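Local structure of iron-chelator utilization protein (Thermobifida fusca TM51, 4YHB) at residues Ala147-Ala151 and Trp224-Glu228; Tyr13-Ser17 and Val128-Arg132. The protein binds FAD and, as a siderophore-interacting oxidoreductase, probably reduces ferric siderophores so that their iron can be released. All blocks are in the same frame, centred on the assembly; numbering follows the deposited sequence.

How the contacts relate
Close pairs of segments in a two-domain flavoprotein take their chemistry from their place in the fold, and these two illustrate the point. Contact 1 lies wholly buried in the parallel sheet of the C-terminal domain, where small residues, a tryptophan edge and one aspartate bring the ends of strands 142-147 and 221-226 together beside the flavin. Contact 2, partly buried, joins the loop before strand 17-29 to the end of barrel strand 125-129 in the FAD-binding domain; two direct hydrogen bonds, two bridging waters and a leucine pair hold it. Their centres are about 23 Å apart and their nearest atoms about 14 Å, and along the chain contact 2 closes before contact 1 opens.

Contact 1: Ala147-Ala151 and Trp224-Glu228; sequences ADETA and WAGGE. With FAD (flavin-adenine dinucleotide), chain C.
Where parallel strands end together, small residues make room for large ones: here Ala-151 and Gly-226 accommodate the edge of Trp-224. Strands 142-147 and 221-226 run parallel, with Ala-147 beside Gly-226 (CA to CA 5.0 Å) and Asp-148 beside Gly-227. Gly-226 O receives a weak hydrogen bond from Asp-148 N (3.4 Å) and a CA-H...O contact from Ala-147 CA (3.2 Å). Ala-151 sets its CB 3.3 Å from Gly-226 O and 4.0 Å from Trp-224 CH2, at the edge of the indole (chi1 t); a CB on Gly-226 would clash with both side chains. At Gly-227, phi 151° and psi -149° suit glycine. Asp-148 (chi1 p) forms an Asx turn: its OD1 accepts from Thr-150 N (3.2 Å) and Thr-150 OG1 (2.8 Å), while Ala-151 N bonds Asp-148 O (3.1 Å). A water links Asp-148 OD2 (3.0 Å) to Glu-228 N (3.2 Å). Glu-228 N-caps helix 229-241, and its OE2 accepts from Arg-258 N. Thr-150 O lies 3.3 Å from FAD C4X. Such a cluster of C-terminal strand ends beside the isoalloxazine is characteristic of the nucleotide-binding-like domain of ferredoxin reductase-type flavoproteins.

Contact 2: Tyr13-Ser17 and Val128-Arg132; sequences YPLKS and VLGPR
An extended loop can pair with the end of a strand through water as well as directly, as 13-17, roughly antiparallel to 128-132, demonstrates: the end-to-end directions differ by 153°, and Tyr-13, Leu-15 and Ser-17 lie nearest Arg-132, Gly-130 and Leu-129, at CA to CA distances of 5.5, 5.7 and 5.5 Å. Tyr-13 engages both backbone polar groups. Its N donates to Arg-132 O (2.9 Å), and its O accepts from Arg-132 NH2 (2.6 Å). Chi1 t, chi2 p and chi3 m bring the Arg-132 guanidinium back to this O, and Asp-74 forms a salt bridge with it. The tyrosine ring (chi1 m) puts CD1 3.9 Å from Pro-131 CB, with Pro-131 O at the ring edge, and its hydroxyl reaches Asp-48. Pro-14 points away, yet a water joins its O (2.7 Å) to Pro-131 O (2.9 Å). Leu-15, with chi1 -140° and chi2 p, brings CG within 3.7 Å of Leu-129 CD1, CD1 within 4.0 Å of Gly-130 CA, and CD2 over a guanidinium face, 3.7 Å from Arg-132 NH1. At Lys-16 a second water accepts from its N (2.6 Å) and from Gly-130 N (2.9 Å). By Ser-17 the chain is entering strand 17-29, joined to strand 125-129 by an Arg-18 to Val-128 backbone hydrogen bond; Ser-17 OG bonds Pro-69 O. Gly-130 (phi 94°, psi -164°) and the cis peptide before Pro-131 turn the facing chain out of its strand. Thus a donor facing an acceptor, as at Tyr-13, bonds directly, whereas two facing carbonyls or two facing amides need water between them.

Contact 1: Ala147-Ala151 and Trp224-Glu228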
# COMPACT_ATOMS: atom_id res chain seq x y z
N ALA A 147 0.97 -8.07 -6.62
CA ALA A 147 0.52 -7.56 -5.34
C ALA A 147 -0.49 -8.50 -4.71
O ALA A 147 -1.37 -9.01 -5.39
CB ALA A 147 -0.10 -6.16 -5.49
N ASP A 148 -0.36 -8.74 -3.40
CA ASP A 148 -1.47 -9.33 -2.66
C ASP A 148 -2.31 -8.16 -2.14
O ASP A 148 -2.05 -7.02 -2.52
CB ASP A 148 -0.96 -10.28 -1.55
CG ASP A 148 -0.38 -9.56 -0.32
OD1 ASP A 148 -0.23 -8.31 -0.27
OD2 ASP A 148 -0.05 -10.29 0.64
N GLU A 149 -3.31 -8.40 -1.29
CA GLU A 149 -4.27 -7.33 -0.98
C GLU A 149 -3.65 -6.13 -0.22
O GLU A 149 -4.18 -5.02 -0.31
CB GLU A 149 -5.47 -7.89 -0.20
CG GLU A 149 -5.11 -8.73 1.03
CD GLU A 149 -5.07 -10.23 0.74
OE1 GLU A 149 -4.47 -10.62 -0.28
OE2 GLU A 149 -5.66 -11.02 1.52
N THR A 150 -2.56 -6.33 0.50
CA THR A 150 -1.94 -5.20 1.23
C THR A 150 -1.25 -4.22 0.30
O THR A 150 -1.11 -3.03 0.62
CB THR A 150 -0.90 -5.67 2.27
OG1 THR A 150 0.19 -6.33 1.60
CG2 THR A 150 -1.52 -6.60 3.30
N ALA A 151 -0.82 -4.73 -0.85
CA ALA A 151 -0.10 -3.94 -1.83
C ALA A 151 -0.98 -3.55 -3.02
O ALA A 151 -0.55 -2.79 -3.87
CB ALA A 151 1.13 -4.68 -2.29
N TRP A 224 7.32 -4.35 -10.46
CA TRP A 224 7.06 -3.91 -9.08
C TRP A 224 6.25 -4.98 -8.37
O TRP A 224 5.21 -5.41 -8.87
CB TRP A 224 6.31 -2.58 -9.05
CG TRP A 224 6.17 -1.98 -7.65
CD1 TRP A 224 7.01 -1.08 -7.06
CD2 TRP A 224 5.12 -2.24 -6.69
NE1 TRP A 224 6.55 -0.76 -5.79
CE2 TRP A 224 5.40 -1.46 -5.54
CE3 TRP A 224 3.99 -3.06 -6.69
CZ2 TRP A 224 4.58 -1.47 -4.40
CZ3 TRP A 224 3.16 -3.07 -5.55
CH2 TRP A 224 3.47 -2.28 -4.42
N ALA A 225 6.73 -5.42 -7.21
CA ALA A 225 6.01 -6.43 -6.44
C ALA A 225 5.93 -5.99 -4.98
O ALA A 225 6.91 -5.50 -4.42
CB ALA A 225 6.69 -7.78 -6.56
N GLY A 226 4.76 -6.18 -4.38
CA GLY A 226 4.55 -5.85 -2.99
C GLY A 226 3.64 -6.90 -2.37
O GLY A 226 2.78 -7.46 -3.04
N GLY A 227 3.83 -7.18 -1.10
CA GLY A 227 3.02 -8.18 -0.44
C GLY A 227 3.78 -8.83 0.70
O GLY A 227 4.62 -8.18 1.33
N GLU A 228 3.49 -10.10 0.96
CA GLU A 228 4.02 -10.79 2.13
C GLU A 228 5.51 -11.06 1.94
O GLU A 228 5.92 -11.56 0.89
CB GLU A 228 3.24 -12.07 2.39
CG GLU A 228 3.31 -12.59 3.83
CD GLU A 228 4.54 -13.46 4.09
OE1 GLU A 228 5.21 -13.88 3.12
OE2 GLU A 228 4.82 -13.72 5.28
PA FAD C . -0.40 -6.38 12.97
O1A FAD C . -0.47 -6.06 14.47
O2A FAD C . 0.81 -5.63 12.28
O5B FAD C . -0.06 -7.94 12.81
C5B FAD C . -0.71 -8.88 13.60
C4B FAD C . -0.74 -10.23 12.86
O4B FAD C . -1.58 -10.19 11.73
C3B FAD C . 0.58 -10.66 12.39
O3B FAD C . 0.63 -12.04 12.59
C2B FAD C . 0.59 -10.35 11.00
O2B FAD C . 1.36 -11.25 10.21
C1B FAD C . -0.82 -10.51 10.61
N9A FAD C . -1.26 -9.64 9.52
C8A FAD C . -0.92 -8.35 9.31
N7A FAD C . -1.55 -7.91 8.21
C5A FAD C . -2.32 -8.92 7.74
C6A FAD C . -3.18 -9.05 6.65
N6A FAD C . -3.40 -7.95 5.78
N1A FAD C . -3.81 -10.22 6.45
C2A FAD C . -3.62 -11.27 7.28
N3A FAD C . -2.80 -11.17 8.33
C4A FAD C . -2.14 -10.02 8.57
N1 FAD C . -2.18 -2.72 4.33
C2 FAD C . -3.41 -2.40 3.91
O2 FAD C . -4.37 -3.07 4.27
N3 FAD C . -3.55 -1.32 3.08
C4 FAD C . -2.49 -0.58 2.69
O4 FAD C . -2.68 0.38 1.95
C4X FAD C . -1.20 -0.90 3.11
N5 FAD C . -0.08 -0.18 2.73
C5X FAD C . 1.14 -0.54 3.19
C6 FAD C . 2.28 0.19 2.82
C7 FAD C . 3.41 -0.13 3.24
C7M FAD C . 4.58 0.75 2.76
C8 FAD C . 3.69 -1.06 4.01
C8M FAD C . 5.07 -1.41 4.47
C9 FAD C . 2.69 -1.88 4.47
C9A FAD C . 1.22 -1.71 4.10
N10 FAD C . 0.13 -2.39 4.44
C10 FAD C . -1.08 -2.02 3.96
C1' FAD C . 0.25 -3.56 5.33
C2' FAD C . -0.02 -3.24 6.76
O2' FAD C . 0.89 -2.31 7.21
C3' FAD C . 0.06 -4.57 7.59
O3' FAD C . -0.84 -5.46 7.02
C4' FAD C . -0.09 -4.42 9.07
O4' FAD C . 0.46 -5.49 9.71
C5' FAD C . -1.56 -4.33 9.53
O5' FAD C . -1.70 -3.85 10.84
P FAD C . -2.44 -4.80 11.87
O1P FAD C . -2.36 -3.99 13.18
O2P FAD C . -3.76 -5.19 11.15
O3P FAD C . -1.88 -6.18 12.39
O HOH W 1 1.82 -12.21 -0.79

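Contact 2: Tyr13-Ser17 and Val128-Arg132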
# COMPACT_ATOMS: atom_id res chain seq x y z
N TYR A 13 9.51 14.96 2.49
CA TYR A 13 8.46 15.87 2.94
C TYR A 13 8.73 16.26 4.38
O TYR A 13 9.25 15.44 5.15
CB TYR A 13 7.08 15.21 2.89
CG TYR A 13 6.57 14.78 1.54
CD1 TYR A 13 5.75 13.67 1.43
CD2 TYR A 13 6.84 15.52 0.39
CE1 TYR A 13 5.24 13.27 0.21
CE2 TYR A 13 6.33 15.13 -0.84
CZ TYR A 13 5.53 14.00 -0.92
OH TYR A 13 5.02 13.60 -2.12
N PRO A 14 8.35 17.48 4.76
CA PRO A 14 8.37 17.83 6.19
C PRO A 14 7.35 17.01 6.98
O PRO A 14 6.23 16.76 6.53
CB PRO A 14 8.01 19.32 6.20
CG PRO A 14 7.32 19.57 4.90
CD PRO A 14 7.89 18.59 3.91
N LEU A 15 7.76 16.58 8.16
CA LEU A 15 6.94 15.73 9.03
C LEU A 15 6.01 16.58 9.87
O LEU A 15 6.41 17.62 10.38
CB LEU A 15 7.86 14.90 9.93
CG LEU A 15 7.52 13.44 10.24
CD1 LEU A 15 7.17 12.69 8.97
CD2 LEU A 15 8.70 12.78 10.96
N LYS A 16 4.75 16.17 10.01
CA LYS A 16 3.88 16.82 10.99
C LYS A 16 2.83 15.84 11.50
O LYS A 16 2.39 14.94 10.78
CB LYS A 16 3.20 18.09 10.40
CG LYS A 16 2.23 18.76 11.39
CD LYS A 16 1.85 20.19 11.02
CE LYS A 16 1.16 20.90 12.19
NZ LYS A 16 0.31 19.98 13.02
N SER A 17 2.47 16.00 12.77
CA SER A 17 1.49 15.15 13.40
C SER A 17 0.11 15.68 13.05
O SER A 17 -0.23 16.80 13.39
CB SER A 17 1.70 15.12 14.92
OG SER A 17 0.70 14.35 15.57
N VAL A 128 -2.22 10.70 11.97
CA VAL A 128 -1.65 10.45 10.65
C VAL A 128 -0.26 11.06 10.58
O VAL A 128 -0.09 12.29 10.68
CB VAL A 128 -2.54 11.02 9.53
CG1 VAL A 128 -1.91 10.75 8.17
CG2 VAL A 128 -3.95 10.41 9.61
N LEU A 129 0.75 10.20 10.43
CA LEU A 129 2.13 10.67 10.36
C LEU A 129 2.74 10.41 8.98
O LEU A 129 2.67 9.29 8.45
CB LEU A 129 2.98 10.00 11.45
CG LEU A 129 4.46 10.41 11.50
CD1 LEU A 129 4.61 11.89 11.89
CD2 LEU A 129 5.21 9.51 12.48
N GLY A 130 3.33 11.45 8.39
CA GLY A 130 3.92 11.33 7.07
C GLY A 130 2.98 11.74 5.94
O GLY A 130 1.97 12.38 6.20
N PRO A 131 3.31 11.36 4.69
CA PRO A 131 4.42 10.50 4.28
C PRO A 131 5.76 11.15 4.59
O PRO A 131 5.84 12.37 4.58
CB PRO A 131 4.24 10.37 2.76
CG PRO A 131 2.84 10.79 2.50
CD PRO A 131 2.54 11.83 3.53
N ARG A 132 6.77 10.34 4.89
CA ARG A 132 8.10 10.85 5.19
C ARG A 132 8.68 11.52 3.94
O ARG A 132 9.49 12.46 4.02
CB ARG A 132 8.99 9.70 5.68
CG ARG A 132 10.47 10.04 5.88
CD ARG A 132 10.72 11.00 7.03
NE ARG A 132 10.58 12.40 6.65
CZ ARG A 132 11.00 13.41 7.42
NH1 ARG A 132 11.56 13.14 8.59
NH2 ARG A 132 10.84 14.67 7.03
O HOH W 2 4.64 14.61 5.95
O HOH W 3 3.73 14.28 8.58